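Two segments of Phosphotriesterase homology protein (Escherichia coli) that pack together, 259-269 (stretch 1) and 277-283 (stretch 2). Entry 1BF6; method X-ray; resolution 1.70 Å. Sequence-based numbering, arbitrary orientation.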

# COMPACT_ATOMS: atom_id res chain seq x y z
N TYR A 259 4.43 -12.69 -8.78
CA TYR A 259 5.50 -12.30 -9.71
C TYR A 259 6.66 -11.77 -8.87
O TYR A 259 7.82 -11.90 -9.24
N LEU A 260 6.33 -11.17 -7.73
CA LEU A 260 7.33 -10.62 -6.83
C LEU A 260 8.31 -11.72 -6.41
O LEU A 260 9.52 -11.50 -6.38
N LEU A 261 7.78 -12.90 -6.13
CA LEU A 261 8.60 -14.02 -5.67
C LEU A 261 9.12 -14.96 -6.76
O LEU A 261 10.21 -15.53 -6.63
N THR A 262 8.35 -15.12 -7.83
CA THR A 262 8.74 -16.01 -8.93
C THR A 262 9.71 -15.33 -9.88
O THR A 262 10.53 -15.99 -10.51
N THR A 263 9.66 -13.99 -9.94
CA THR A 263 10.50 -13.26 -10.87
C THR A 263 11.36 -12.12 -10.33
O THR A 263 12.57 -12.11 -10.54
N PHE A 264 10.76 -11.15 -9.63
CA PHE A 264 11.52 -10.00 -9.15
C PHE A 264 12.58 -10.32 -8.10
O PHE A 264 13.73 -9.92 -8.25
N ILE A 265 12.20 -11.00 -7.02
CA ILE A 265 13.16 -11.35 -5.96
C ILE A 265 14.29 -12.23 -6.52
O ILE A 265 15.45 -12.06 -6.15
N PRO A 266 13.97 -13.21 -7.40
CA PRO A 266 15.07 -14.03 -7.94
C PRO A 266 16.08 -13.15 -8.69
O PRO A 266 17.28 -13.34 -8.54
N GLN A 267 15.61 -12.13 -9.42
CA GLN A 267 16.52 -11.22 -10.14
C GLN A 267 17.32 -10.38 -9.16
O GLN A 267 18.48 -10.07 -9.40
N LEU A 268 16.69 -10.02 -8.05
CA LEU A 268 17.33 -9.23 -7.00
C LEU A 268 18.45 -10.08 -6.37
O LEU A 268 19.57 -9.61 -6.18
N ARG A 269 18.14 -11.33 -6.03
CA ARG A 269 19.15 -12.21 -5.45
C ARG A 269 20.30 -12.44 -6.46
O ARG A 269 21.48 -12.44 -6.09
N ASP A 277 18.83 -10.22 3.38
CA ASP A 277 18.52 -8.86 2.90
C ASP A 277 17.05 -8.85 2.44
O ASP A 277 16.29 -7.92 2.75
N VAL A 278 16.66 -9.87 1.68
CA VAL A 278 15.30 -9.99 1.18
C VAL A 278 14.31 -10.10 2.35
O VAL A 278 13.29 -9.40 2.37
N ASP A 279 14.63 -10.94 3.33
CA ASP A 279 13.74 -11.15 4.48
C ASP A 279 13.55 -9.91 5.35
O ASP A 279 12.53 -9.77 6.01
N VAL A 280 14.52 -9.00 5.33
CA VAL A 280 14.40 -7.76 6.10
C VAL A 280 13.22 -6.97 5.50
O VAL A 280 12.33 -6.52 6.22
N MET A 281 13.20 -6.85 4.17
CA MET A 281 12.14 -6.10 3.49
C MET A 281 10.79 -6.80 3.50
O MET A 281 9.77 -6.17 3.79
N LEU A 282 10.77 -8.11 3.24
CA LEU A 282 9.52 -8.87 3.18
C LEU A 282 8.91 -9.39 4.48
O LEU A 282 7.70 -9.61 4.54
N ARG A 283 9.73 -9.63 5.50
CA ARG A 283 9.21 -10.16 6.75
C ARG A 283 9.46 -9.26 7.96
O ARG A 283 8.51 -8.91 8.67

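Two helical segments running roughly antiparallel, with 142° between their N-to-C directions, meet through a small, largely apolar set of side-chain contacts that buries 271 Å² and contains no hydrogen bond between the stretches. The axes stay 11.6 Å apart at closest approach, so side chains fill the gap; the backbones come nearest at I265 and V278, whose CA atoms lie 7.6 Å apart. From stretch 1, L260 (t, p), I265 (m, m) and L268 (t, p) point toward the partner; V278 (t), M281 (m, t, m) and L282 (m, t) answer from stretch 2. L282 is the busiest: its CD1 lies 3.7 Å from L261 CD2 and 4.3 Å from I265 CG1, while its CD2 sits 3.9 Å from L260 CD2. L261 (m, t) leaves its backbone sideways, yet its end reaches this leucine. I265 CG2 lies 3.8 Å from V278 CG1 and 4.0 Å from V278 CG2, and V278 CG2 also touches R269 CG at 4.0 Å, a contact made by the aliphatic part of an exposed arginine. L268 CD2 touches M281 CE at 4.0 Å. Within stretch 2, away from the apolar contact, R283 NH1 forms a salt bridge with D279 OD2 at 3.3 Å, its hydrogen bond weak, and within stretch 1 T262 OG1 and T263 OG1 share a weak hydrogen bond at 3.4 Å.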

# COMPACT_ATOMS: atom_id res chain seq x y z
CB TYR A 259 5.00 -11.20 -10.65
CG TYR A 259 6.04 -10.63 -11.57
CD1 TYR A 259 6.84 -9.54 -11.19
CD2 TYR A 259 6.21 -11.14 -12.85
CE1 TYR A 259 7.77 -8.99 -12.07
CE2 TYR A 259 7.12 -10.59 -13.74
CZ TYR A 259 7.90 -9.52 -13.34
OH TYR A 259 8.79 -8.99 -14.23
CB LEU A 260 6.66 -10.05 -5.57
CG LEU A 260 7.56 -9.45 -4.49
CD1 LEU A 260 8.27 -8.22 -5.02
CD2 LEU A 260 6.73 -9.09 -3.26
CB LEU A 261 7.83 -14.80 -4.58
CG LEU A 261 7.52 -13.92 -3.35
CD1 LEU A 261 6.49 -14.56 -2.46
CD2 LEU A 261 8.80 -13.60 -2.59
CB THR A 262 7.53 -16.50 -9.74
OG1 THR A 262 6.91 -15.38 -10.41
CG2 THR A 262 6.51 -17.20 -8.85
CB THR A 263 9.65 -12.72 -12.05
OG1 THR A 263 8.89 -13.79 -12.62
CG2 THR A 263 10.51 -12.07 -13.11
CB PHE A 264 10.59 -8.90 -8.63
CG PHE A 264 11.32 -7.60 -8.34
CD1 PHE A 264 11.67 -6.74 -9.36
CD2 PHE A 264 11.66 -7.26 -7.02
CE1 PHE A 264 12.37 -5.56 -9.10
CE2 PHE A 264 12.35 -6.08 -6.76
CZ PHE A 264 12.71 -5.23 -7.80
CB ILE A 265 12.45 -11.95 -4.71
CG1 ILE A 265 11.59 -10.87 -4.03
CG2 ILE A 265 13.49 -12.50 -3.71
CD1 ILE A 265 12.37 -9.61 -3.64
CB PRO A 266 14.34 -14.99 -8.87
CG PRO A 266 13.11 -15.29 -8.10
CD PRO A 266 12.68 -13.88 -7.62
CB GLN A 267 15.75 -10.31 -11.11
CG GLN A 267 15.08 -11.06 -12.26
CD GLN A 267 14.11 -10.20 -13.08
OE1 GLN A 267 13.81 -10.53 -14.23
NE2 GLN A 267 13.59 -9.13 -12.49
CB LEU A 268 16.29 -8.83 -5.95
CG LEU A 268 16.73 -7.79 -4.91
CD1 LEU A 268 17.22 -6.54 -5.63
CD2 LEU A 268 15.56 -7.46 -3.99
CB ARG A 269 18.54 -13.55 -5.02
CG ARG A 269 17.68 -13.48 -3.76
CD ARG A 269 17.37 -14.85 -3.21
NE ARG A 269 16.66 -15.67 -4.19
CZ ARG A 269 15.39 -16.04 -4.11
NH1 ARG A 269 14.65 -15.69 -3.06
NH2 ARG A 269 14.85 -16.78 -5.08
CB ASP A 277 19.37 -8.47 1.68
CG ASP A 277 20.83 -8.20 2.01
OD1 ASP A 277 21.15 -7.75 3.13
OD2 ASP A 277 21.67 -8.42 1.11
CB VAL A 278 15.15 -11.26 0.27
CG1 VAL A 278 13.67 -11.51 -0.09
CG2 VAL A 278 16.00 -11.11 -0.99
CB ASP A 279 14.19 -12.38 5.31
CG ASP A 279 13.99 -13.71 4.55
OD1 ASP A 279 13.43 -13.69 3.43
OD2 ASP A 279 14.37 -14.77 5.09
CB VAL A 280 15.69 -6.92 6.04
CG1 VAL A 280 15.43 -5.50 6.52
CG2 VAL A 280 16.76 -7.55 6.91
CB MET A 281 12.55 -5.76 2.06
CG MET A 281 13.85 -4.95 1.95
SD MET A 281 14.34 -4.63 0.23
CE MET A 281 15.12 -6.19 -0.21
CB LEU A 282 9.64 -10.03 2.19
CG LEU A 282 9.75 -9.70 0.70
CD1 LEU A 282 9.87 -11.02 -0.10
CD2 LEU A 282 8.52 -8.91 0.24
CB ARG A 283 9.77 -11.57 7.03
CG ARG A 283 9.26 -12.21 8.33
CD ARG A 283 10.19 -13.33 8.82
NE ARG A 283 10.29 -14.39 7.82
CZ ARG A 283 11.43 -14.94 7.39
NH1 ARG A 283 12.61 -14.55 7.87
NH2 ARG A 283 11.38 -15.84 6.41